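PDB 4GF2: erythrocyte binding antigen 140, which probably binds a sialic-acid-bearing receptor, likely glycophorin C, on the erythrocyte surface through its two Duffy-binding-like domains during invasion by the malaria parasite. Local coordinates for residues S93-R98 with I176-K181; E141-N146 with P170-Q175; D363-L368 with K450-K455. The protein carries 3 engineered substitutions. All blocks are in the same frame, centred on the assembly; numbering follows the deposited sequence.

Contact 1 (S93-R98 with I176-K181); sequences SFSDFR and INLWIK
Asp96 and Trp179 make the polar half of this helix-to-helix contact. The indole NE1 of Trp179 donates to OD1 of Asp96 over 3.2 Å, with an N-H...O angle of 150°, so the bond is somewhat bent. OD1 receives it on its syn lone pair, the side of the other oxygen, and lies slightly out of the indole plane. Carboxylate and ring planes are 83° apart; the acid meets the edge of the indole, not a face. The carboxylate is shared: Gln175 NE2 probably also donates to OD1, and Arg39 forms a salt bridge to OD2, an arrangement that would probably favour the charged form.

The helices concerned, 83-101 and 175-202, belong to the helical bundle of the first Duffy-binding-like domain, and their backbones come closest at Ser95 and Leu178, with 8.1 Å between the CA atoms.

Packing supplies the rest. Leu178 CD1 presses on Ser95, 3.3 Å from CB and 3.5 Å from OG; the approach to CB is closer than usual van der Waals contact, so its exact value is doubtful at this resolution. The hydroxyl itself is bonded to Arg91 O, one turn back on its own helix, and to a glycerol probably left from crystallisation.

Contact 2 (E141-N146 with P170-Q175); sequences EWWEKN and PAEEPQ
Glu144 and Glu172 mark the closest backbone approach between helical segment 141-146 and the irregular segment 170-175, yet their CA atoms are 10.7 Å apart, so long side chains and water must span the interval. Glu172 is extended beyond CG and reaches the helix, while Glu144 bends at chi2 (-64°). Their carboxylates stand nearly perpendicular, 82° apart, with Glu144 OE2 4.1 Å from Glu172 OE2.

Two waters fill in the polar link. The first accepts from Trp143 NE1 at 3.0 Å, lying in the plane of the indole at its edge, and donates to Glu172 OE2 at 2.9 Å. The second donates to Glu172 OE2 at 2.7 Å; its leg to Glu144 OE2 is unusually short and doubtful. Direct contact with the tryptophan is slight: Glu172 OE2 stays near the ring plane, 4.4 Å from Trp143 CD1. The Trp143 ring also meets Phe94 of helix 83-101, the two planes at about 45°, within the first Duffy-binding-like domain.

Lys147 forms salt bridges to OE2 of both glutamates. It and the donating waters would probably favour the ionised form, against the mutual repulsion of the carboxylates, making this a hydrated link in which one lysine partly offsets two acids.

Contact 3 (D363-L368 with K450-K455); sequences DYKEHL and KENVWK
Leu368 and Val453 form the better-packed, apolar side of this contact, a single methyl-methyl touch at ordinary van der Waals distance, with Leu368 CD2 4.1 Å from Val453 CG2. The two side chains cross at about a right angle. In Leu368, CG is anti to the backbone N (chi1 176°), which brings CD2 within reach of Val453; in Val453 the same position is taken by CG1 (chi1 171°), leaving CG2, beside the backbone N, to make the touch. The backbones are also nearest here, at 7.9 Å between the CA atoms of Leu368 and Val453, and both residues are buried.

The looser side lies at Lys365 and Asn452, both partly exposed. Lys365 is fully extended and brings NZ to 4.2 Å from Asn452 ND2, too far for a bond, and both groups are donors. The ammonium instead makes a weak hydrogen bond to a glycerol probably derived from crystallisation.

The segments belong to helices 361-382 and 435-457 of the second Duffy-binding-like domain. Helix 388-407 touches both, through Ile406 on Tyr364 and Tyr399 on Val453, while Met420 of helix 415-427 packs on Leu368, so the apolar pair continues into a multi-helix core.

Contacts 1 and 2 are adjoining parts of the first Duffy-binding-like domain, their centres 11 Å apart, and along the chain the second falls between the two segments of the first. They touch directly: Lys181 NZ forms a salt bridge with Glu173 OE2 at 2.8 Å, and Arg98 CG packs 3.3 Å from Trp143 NE1. Helix 83-101 meets both 132-155 and 175-202. Contact 3 stands apart in the second domain, its centre 48 Å from that of contact 1 and 59 Å from that of contact 2, with nearest atoms about 32 and 38 Å away. Glycerols near Ser95, Glu172 and Lys365 probably come from the crystallisation liquor.

Contact 1 (S93-R98 with I176-K181)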
loop_
_atom_site.group_PDB
_atom_site.type_symbol
_atom_site.label_atom_id
_atom_site.label_comp_id
_atom_site.label_asym_id
_atom_site.label_seq_id
_atom_site.Cartn_x
_atom_site.Cartn_y
_atom_site.Cartn_z
ATOM N N SER A 93 21.935 16.248 27.943
ATOM C CA SER A 93 22.376 15.221 28.873
ATOM C C SER A 93 22.626 15.820 30.247
ATOM O O SER A 93 22.340 15.183 31.260
ATOM C CB SER A 93 23.618 14.500 28.361
ATOM O OG SER A 93 23.242 13.424 27.521
ATOM N N PHE A 94 23.153 17.041 30.288
ATOM C CA PHE A 94 23.361 17.713 31.566
ATOM C C PHE A 94 22.024 17.875 32.279
ATOM O O PHE A 94 21.920 17.691 33.492
ATOM C CB PHE A 94 24.013 19.079 31.379
ATOM C CG PHE A 94 24.210 19.835 32.667
ATOM C CD1 PHE A 94 25.229 19.492 33.538
ATOM C CD2 PHE A 94 23.376 20.886 33.004
ATOM C CE1 PHE A 94 25.413 20.181 34.717
ATOM C CE2 PHE A 94 23.557 21.578 34.185
ATOM C CZ PHE A 94 24.580 21.227 35.039
ATOM N N SER A 95 20.998 18.214 31.510
ATOM C CA SER A 95 19.675 18.428 32.067
ATOM C C SER A 95 19.098 17.129 32.616
ATOM O O SER A 95 18.419 17.134 33.639
ATOM C CB SER A 95 18.746 19.010 31.005
ATOM O OG SER A 95 19.258 20.234 30.519
ATOM N N ASP A 96 19.368 16.017 31.937
ATOM C CA ASP A 96 18.883 14.716 32.391
ATOM C C ASP A 96 19.613 14.259 33.650
ATOM O O ASP A 96 19.020 13.605 34.508
ATOM C CB ASP A 96 19.011 13.666 31.289
ATOM C CG ASP A 96 17.879 13.738 30.282
ATOM O OD1 ASP A 96 16.756 14.104 30.682
ATOM O OD2 ASP A 96 18.109 13.428 29.094
ATOM N N PHE A 97 20.893 14.602 33.766
ATOM C CA PHE A 97 21.617 14.358 35.012
ATOM C C PHE A 97 20.889 15.053 36.155
ATOM O O PHE A 97 20.701 14.478 37.228
ATOM C CB PHE A 97 23.062 14.860 34.939
ATOM C CG PHE A 97 24.012 13.903 34.268
ATOM C CD1 PHE A 97 24.197 12.626 34.767
ATOM C CD2 PHE A 97 24.739 14.293 33.150
ATOM C CE1 PHE A 97 25.077 11.746 34.152
ATOM C CE2 PHE A 97 25.619 13.422 32.537
ATOM C CZ PHE A 97 25.788 12.146 33.038
ATOM N N ARG A 98 20.471 16.293 35.913
ATOM C CA ARG A 98 19.759 17.071 36.920
ATOM C C ARG A 98 18.403 16.459 37.237
ATOM O O ARG A 98 18.072 16.216 38.398
ATOM C CB ARG A 98 19.550 18.503 36.430
ATOM C CG ARG A 98 18.681 19.352 37.351
ATOM C CD ARG A 98 18.450 20.732 36.766
ATOM N NE ARG A 98 17.591 21.551 37.617
ATOM C CZ ARG A 98 16.270 21.660 37.489
ATOM N NH1 ARG A 98 15.618 21.009 36.534
ATOM N NH2 ARG A 98 15.594 22.434 38.323
ATOM N N ILE A 176 10.105 17.139 30.406
ATOM C CA ILE A 176 9.228 16.924 29.262
ATOM C C ILE A 176 9.278 18.089 28.281
ATOM O O ILE A 176 9.099 17.902 27.077
ATOM C CB ILE A 176 7.774 16.689 29.699
ATOM C CG1 ILE A 176 6.963 16.164 28.517
ATOM C CG2 ILE A 176 7.169 17.974 30.259
ATOM C CD1 ILE A 176 5.622 15.647 28.911
ATOM N N ASN A 177 9.515 19.290 28.793
ATOM C CA ASN A 177 9.695 20.446 27.927
ATOM C C ASN A 177 10.971 20.270 27.106
ATOM O O ASN A 177 10.971 20.446 25.886
ATOM C CB ASN A 177 9.755 21.738 28.748
ATOM C CG ASN A 177 8.470 21.999 29.532
ATOM O OD1 ASN A 177 7.792 21.068 29.973
ATOM N ND2 ASN A 177 8.134 23.274 29.705
ATOM N N LEU A 178 12.052 19.897 27.785
ATOM C CA LEU A 178 13.334 19.683 27.127
ATOM C C LEU A 178 13.266 18.525 26.135
ATOM O O LEU A 178 13.845 18.601 25.055
ATOM C CB LEU A 178 14.433 19.426 28.160
ATOM C CG LEU A 178 14.730 20.589 29.110
ATOM C CD1 LEU A 178 15.746 20.192 30.175
ATOM C CD2 LEU A 178 15.216 21.798 28.334
ATOM N N TRP A 179 12.555 17.458 26.491
ATOM C CA TRP A 179 12.457 16.297 25.607
ATOM C C TRP A 179 11.670 16.627 24.346
ATOM O O TRP A 179 12.075 16.266 23.242
ATOM C CB TRP A 179 11.827 15.104 26.322
ATOM C CG TRP A 179 12.788 14.355 27.188
ATOM C CD1 TRP A 179 14.015 14.780 27.613
ATOM C CD2 TRP A 179 12.610 13.041 27.731
ATOM N NE1 TRP A 179 14.606 13.815 28.394
ATOM C CE2 TRP A 179 13.764 12.737 28.481
ATOM C CE3 TRP A 179 11.584 12.094 27.662
ATOM C CZ2 TRP A 179 13.921 11.529 29.152
ATOM C CZ3 TRP A 179 11.741 10.895 28.333
ATOM C CH2 TRP A 179 12.899 10.623 29.068
ATOM N N ILE A 180 10.551 17.323 24.506
ATOM C CA ILE A 180 9.751 17.729 23.357
ATOM C C ILE A 180 10.603 18.555 22.387
ATOM O O ILE A 180 10.597 18.313 21.181
ATOM C CB ILE A 180 8.499 18.517 23.795
ATOM C CG1 ILE A 180 7.449 17.552 24.356
ATOM C CG2 ILE A 180 7.910 19.288 22.626
ATOM C CD1 ILE A 180 6.166 18.217 24.816
ATOM N N LYS A 181 11.349 19.515 22.924
ATOM C CA LYS A 181 12.211 20.362 22.108
ATOM C C LYS A 181 13.246 19.533 21.359
ATOM O O LYS A 181 13.467 19.731 20.162
ATOM C CB LYS A 181 12.927 21.393 22.984
ATOM C CG LYS A 181 12.096 22.617 23.345
ATOM C CD LYS A 181 12.573 23.208 24.661
ATOM C CE LYS A 181 12.432 24.708 24.700
ATOM N NZ LYS A 181 12.961 25.248 25.983
#

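Contact 2 (E141-N146 with P170-Q175)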
loop_
_atom_site.group_PDB
_atom_site.type_symbol
_atom_site.label_atom_id
_atom_site.label_comp_id
_atom_site.label_asym_id
_atom_site.label_seq_id
_atom_site.Cartn_x
_atom_site.Cartn_y
_atom_site.Cartn_z
ATOM N N GLU A 141 18.618 20.974 46.598
ATOM C CA GLU A 141 19.560 21.924 47.175
ATOM C C GLU A 141 20.990 21.541 46.796
ATOM O O GLU A 141 21.795 22.395 46.435
ATOM C CB GLU A 141 19.406 21.972 48.695
ATOM C CG GLU A 141 18.048 22.474 49.165
ATOM C CD GLU A 141 17.932 22.524 50.678
ATOM O OE1 GLU A 141 18.895 22.969 51.336
ATOM O OE2 GLU A 141 16.878 22.113 51.209
ATOM N N TRP A 142 21.302 20.252 46.873
ATOM C CA TRP A 142 22.640 19.781 46.550
ATOM C C TRP A 142 22.988 20.139 45.109
ATOM O O TRP A 142 24.072 20.645 44.824
ATOM C CB TRP A 142 22.743 18.270 46.762
ATOM C CG TRP A 142 24.120 17.738 46.525
ATOM C CD1 TRP A 142 25.085 17.521 47.462
ATOM C CD2 TRP A 142 24.689 17.359 45.265
ATOM N NE1 TRP A 142 26.220 17.027 46.867
ATOM C CE2 TRP A 142 26.005 16.920 45.519
ATOM C CE3 TRP A 142 24.219 17.351 43.949
ATOM C CZ2 TRP A 142 26.852 16.479 44.504
ATOM C CZ3 TRP A 142 25.060 16.915 42.945
ATOM C CH2 TRP A 142 26.362 16.484 43.227
ATOM N N TRP A 143 22.060 19.882 44.195
ATOM C CA TRP A 143 22.281 20.231 42.804
ATOM C C TRP A 143 22.543 21.728 42.682
ATOM O O TRP A 143 23.453 22.152 41.969
ATOM C CB TRP A 143 21.090 19.825 41.935
ATOM C CG TRP A 143 21.357 20.032 40.486
ATOM C CD1 TRP A 143 20.951 21.083 39.718
ATOM C CD2 TRP A 143 22.116 19.178 39.628
ATOM N NE1 TRP A 143 21.404 20.930 38.429
ATOM C CE2 TRP A 143 22.125 19.767 38.350
ATOM C CE3 TRP A 143 22.790 17.967 39.815
ATOM C CZ2 TRP A 143 22.777 19.190 37.267
ATOM C CZ3 TRP A 143 23.436 17.393 38.737
ATOM C CH2 TRP A 143 23.426 18.006 37.479
ATOM N N GLU A 144 21.750 22.526 43.391
ATOM C CA GLU A 144 21.892 23.975 43.348
ATOM C C GLU A 144 23.339 24.388 43.596
ATOM O O GLU A 144 23.888 25.229 42.884
ATOM C CB GLU A 144 20.985 24.634 44.391
ATOM C CG GLU A 144 19.843 25.449 43.807
ATOM C CD GLU A 144 20.321 26.650 43.011
ATOM O OE1 GLU A 144 20.929 27.562 43.610
ATOM O OE2 GLU A 144 20.086 26.680 41.784
ATOM N N LYS A 145 23.956 23.781 44.603
ATOM C CA LYS A 145 25.287 24.187 45.034
ATOM C C LYS A 145 26.407 23.609 44.169
ATOM O O LYS A 145 27.508 24.156 44.128
ATOM C CB LYS A 145 25.495 23.802 46.500
ATOM C CG LYS A 145 24.700 24.683 47.457
ATOM C CD LYS A 145 24.191 23.920 48.667
ATOM C CE LYS A 145 23.299 24.807 49.527
ATOM N NZ LYS A 145 22.714 24.088 50.692
ATOM N N ASN A 146 26.123 22.519 43.465
ATOM C CA ASN A 146 27.160 21.812 42.727
ATOM C C ASN A 146 27.042 21.917 41.210
ATOM O O ASN A 146 27.975 21.563 40.493
ATOM C CB ASN A 146 27.173 20.339 43.139
ATOM C CG ASN A 146 27.679 20.140 44.550
ATOM O OD1 ASN A 146 28.884 20.075 44.780
ATOM N ND2 ASN A 146 26.761 20.050 45.505
ATOM N N PRO A 170 22.946 25.381 30.844
ATOM C CA PRO A 170 21.557 25.360 30.372
ATOM C C PRO A 170 20.572 25.836 31.432
ATOM O O PRO A 170 20.723 25.504 32.607
ATOM C CB PRO A 170 21.312 23.877 30.061
ATOM C CG PRO A 170 22.659 23.270 29.932
ATOM C CD PRO A 170 23.536 24.033 30.859
ATOM N N ALA A 171 19.577 26.612 31.019
ATOM C CA ALA A 171 18.513 27.015 31.927
ATOM C C ALA A 171 17.772 25.770 32.395
ATOM O O ALA A 171 17.698 24.771 31.680
ATOM C CB ALA A 171 17.554 27.981 31.243
ATOM N N GLU A 172 17.233 25.839 33.604
ATOM C CA GLU A 172 16.499 24.728 34.191
ATOM C C GLU A 172 15.054 24.720 33.707
ATOM O O GLU A 172 14.361 25.732 33.782
ATOM C CB GLU A 172 16.554 24.824 35.716
ATOM C CG GLU A 172 17.965 24.677 36.266
ATOM C CD GLU A 172 18.067 24.989 37.742
ATOM O OE1 GLU A 172 17.059 25.433 38.330
ATOM O OE2 GLU A 172 19.160 24.791 38.314
ATOM N N GLU A 173 14.615 23.573 33.200
ATOM C CA GLU A 173 13.250 23.401 32.715
ATOM C C GLU A 173 12.788 21.977 33.000
ATOM O O GLU A 173 13.608 21.068 33.116
ATOM C CB GLU A 173 13.175 23.631 31.206
ATOM C CG GLU A 173 13.789 24.916 30.699
ATOM C CD GLU A 173 13.575 25.087 29.204
ATOM O OE1 GLU A 173 14.515 25.503 28.497
ATOM O OE2 GLU A 173 12.455 24.800 28.730
ATOM N N PRO A 174 11.468 21.772 33.096
ATOM C CA PRO A 174 10.943 20.413 33.242
ATOM C C PRO A 174 11.466 19.489 32.149
ATOM O O PRO A 174 11.671 19.934 31.018
ATOM C CB PRO A 174 9.433 20.612 33.100
ATOM C CG PRO A 174 9.202 22.003 33.582
ATOM C CD PRO A 174 10.399 22.786 33.139
ATOM N N GLN A 175 11.671 18.219 32.481
ATOM C CA GLN A 175 12.245 17.273 31.536
ATOM C C GLN A 175 11.422 17.184 30.256
ATOM O O GLN A 175 11.972 17.154 29.153
ATOM C CB GLN A 175 12.360 15.881 32.159
ATOM C CG GLN A 175 12.929 14.851 31.197
ATOM C CD GLN A 175 13.085 13.486 31.821
ATOM O OE1 GLN A 175 12.102 12.831 32.155
ATOM N NE2 GLN A 175 14.328 13.045 31.979
HETATM O O HOH W 1 20.911 23.223 36.618
HETATM O O HOH W 2 18.858 24.615 40.958
#

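Contact 3 (D363-L368 with K450-K455)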
loop_
_atom_site.group_PDB
_atom_site.type_symbol
_atom_site.label_atom_id
_atom_site.label_comp_id
_atom_site.label_asym_id
_atom_site.label_seq_id
_atom_site.Cartn_x
_atom_site.Cartn_y
_atom_site.Cartn_z
ATOM N N ASP A 363 1.427 -2.410 -3.029
ATOM C CA ASP A 363 1.825 -2.331 -4.428
ATOM C C ASP A 363 0.933 -3.242 -5.252
ATOM O O ASP A 363 0.500 -2.886 -6.347
ATOM C CB ASP A 363 3.288 -2.739 -4.605
ATOM C CG ASP A 363 4.252 -1.706 -4.061
ATOM O OD1 ASP A 363 3.829 -0.553 -3.845
ATOM O OD2 ASP A 363 5.438 -2.044 -3.858
ATOM N N TYR A 364 0.652 -4.423 -4.719
ATOM C CA TYR A 364 -0.142 -5.394 -5.452
ATOM C C TYR A 364 -1.561 -4.873 -5.646
ATOM O O TYR A 364 -2.116 -4.956 -6.741
ATOM C CB TYR A 364 -0.160 -6.737 -4.726
ATOM C CG TYR A 364 -0.820 -7.819 -5.534
ATOM C CD1 TYR A 364 -2.186 -8.026 -5.456
ATOM C CD2 TYR A 364 -0.082 -8.618 -6.398
ATOM C CE1 TYR A 364 -2.801 -9.005 -6.202
ATOM C CE2 TYR A 364 -0.691 -9.604 -7.151
ATOM C CZ TYR A 364 -2.053 -9.793 -7.046
ATOM O OH TYR A 364 -2.680 -10.767 -7.788
ATOM N N LYS A 365 -2.141 -4.330 -4.581
ATOM C CA LYS A 365 -3.484 -3.771 -4.640
ATOM C C LYS A 365 -3.511 -2.642 -5.665
ATOM O O LYS A 365 -4.385 -2.579 -6.531
ATOM C CB LYS A 365 -3.889 -3.249 -3.262
ATOM C CG LYS A 365 -5.293 -2.675 -3.187
ATOM C CD LYS A 365 -5.572 -2.079 -1.812
ATOM C CE LYS A 365 -6.972 -1.486 -1.733
ATOM N NZ LYS A 365 -7.244 -0.871 -0.403
ATOM N N GLU A 366 -2.523 -1.761 -5.570
ATOM C CA GLU A 366 -2.419 -0.625 -6.469
ATOM C C GLU A 366 -2.338 -1.090 -7.924
ATOM O O GLU A 366 -2.960 -0.494 -8.806
ATOM C CB GLU A 366 -1.202 0.216 -6.087
ATOM C CG GLU A 366 -1.027 1.471 -6.899
ATOM C CD GLU A 366 0.092 2.350 -6.367
ATOM O OE1 GLU A 366 0.397 2.268 -5.158
ATOM O OE2 GLU A 366 0.668 3.120 -7.163
ATOM N N HIS A 367 -1.595 -2.167 -8.176
ATOM C CA HIS A 367 -1.487 -2.694 -9.531
ATOM C C HIS A 367 -2.807 -3.279 -10.029
ATOM O O HIS A 367 -3.191 -3.075 -11.181
ATOM C CB HIS A 367 -0.407 -3.768 -9.622
ATOM C CG HIS A 367 -0.264 -4.350 -10.993
ATOM N ND1 HIS A 367 0.740 -3.973 -11.860
ATOM C CD2 HIS A 367 -1.014 -5.261 -11.659
ATOM C CE1 HIS A 367 0.607 -4.633 -12.998
ATOM N NE2 HIS A 367 -0.450 -5.419 -12.902
ATOM N N LEU A 368 -3.491 -4.021 -9.168
ATOM C CA LEU A 368 -4.735 -4.667 -9.562
ATOM C C LEU A 368 -5.784 -3.630 -9.932
ATOM O O LEU A 368 -6.470 -3.756 -10.944
ATOM C CB LEU A 368 -5.255 -5.549 -8.431
ATOM C CG LEU A 368 -6.610 -6.193 -8.712
ATOM C CD1 LEU A 368 -6.532 -7.010 -9.988
ATOM C CD2 LEU A 368 -7.046 -7.052 -7.536
ATOM N N LYS A 450 -12.655 -7.184 -3.573
ATOM C CA LYS A 450 -13.498 -7.286 -4.760
ATOM C C LYS A 450 -14.477 -6.117 -4.889
ATOM O O LYS A 450 -14.933 -5.803 -5.986
ATOM C CB LYS A 450 -14.271 -8.604 -4.746
ATOM C CG LYS A 450 -15.254 -8.728 -3.596
ATOM C CD LYS A 450 -16.001 -10.043 -3.650
ATOM C CE LYS A 450 -17.014 -10.139 -2.529
ATOM N NZ LYS A 450 -17.742 -11.433 -2.563
ATOM N N GLU A 451 -14.801 -5.480 -3.768
ATOM C CA GLU A 451 -15.733 -4.358 -3.772
ATOM C C GLU A 451 -15.106 -3.117 -4.409
ATOM O O GLU A 451 -15.697 -2.497 -5.294
ATOM C CB GLU A 451 -16.200 -4.047 -2.348
ATOM C CG GLU A 451 -17.039 -5.151 -1.721
ATOM C CD GLU A 451 -17.429 -4.851 -0.285
ATOM O OE1 GLU A 451 -16.921 -3.858 0.279
ATOM O OE2 GLU A 451 -18.247 -5.610 0.280
ATOM N N ASN A 452 -13.912 -2.756 -3.958
ATOM C CA ASN A 452 -13.192 -1.637 -4.550
ATOM C C ASN A 452 -12.909 -1.863 -6.032
ATOM O O ASN A 452 -12.959 -0.930 -6.832
ATOM C CB ASN A 452 -11.881 -1.386 -3.803
ATOM C CG ASN A 452 -12.077 -0.582 -2.534
ATOM O OD1 ASN A 452 -12.968 0.264 -2.452
ATOM N ND2 ASN A 452 -11.239 -0.839 -1.536
ATOM N N VAL A 453 -12.614 -3.104 -6.399
ATOM C CA VAL A 453 -12.347 -3.421 -7.792
ATOM C C VAL A 453 -13.578 -3.078 -8.622
ATOM O O VAL A 453 -13.474 -2.462 -9.681
ATOM C CB VAL A 453 -11.986 -4.907 -7.982
ATOM C CG1 VAL A 453 -11.928 -5.258 -9.464
ATOM C CG2 VAL A 453 -10.662 -5.220 -7.306
ATOM N N TRP A 454 -14.750 -3.468 -8.134
ATOM C CA TRP A 454 -15.978 -3.172 -8.853
ATOM C C TRP A 454 -16.270 -1.675 -8.861
ATOM O O TRP A 454 -16.794 -1.144 -9.839
ATOM C CB TRP A 454 -17.170 -3.917 -8.257
ATOM C CG TRP A 454 -18.432 -3.537 -8.947
ATOM C CD1 TRP A 454 -19.459 -2.804 -8.437
ATOM C CD2 TRP A 454 -18.785 -3.838 -10.301
ATOM N NE1 TRP A 454 -20.439 -2.642 -9.385
ATOM C CE2 TRP A 454 -20.048 -3.269 -10.538
ATOM C CE3 TRP A 454 -18.157 -4.540 -11.332
ATOM C CZ2 TRP A 454 -20.696 -3.382 -11.762
ATOM C CZ3 TRP A 454 -18.801 -4.651 -12.545
ATOM C CH2 TRP A 454 -20.057 -4.075 -12.752
ATOM N N LYS A 455 -15.942 -1.001 -7.763
ATOM C CA LYS A 455 -16.160 0.438 -7.662
ATOM C C LYS A 455 -15.458 1.187 -8.787
ATOM O O LYS A 455 -16.058 2.045 -9.434
ATOM C CB LYS A 455 -15.676 0.969 -6.310
ATOM C CG LYS A 455 -16.704 0.860 -5.196
ATOM C CD LYS A 455 -16.168 1.403 -3.879
ATOM C CE LYS A 455 -17.239 1.379 -2.801
ATOM N NZ LYS A 455 -16.731 1.867 -1.491
#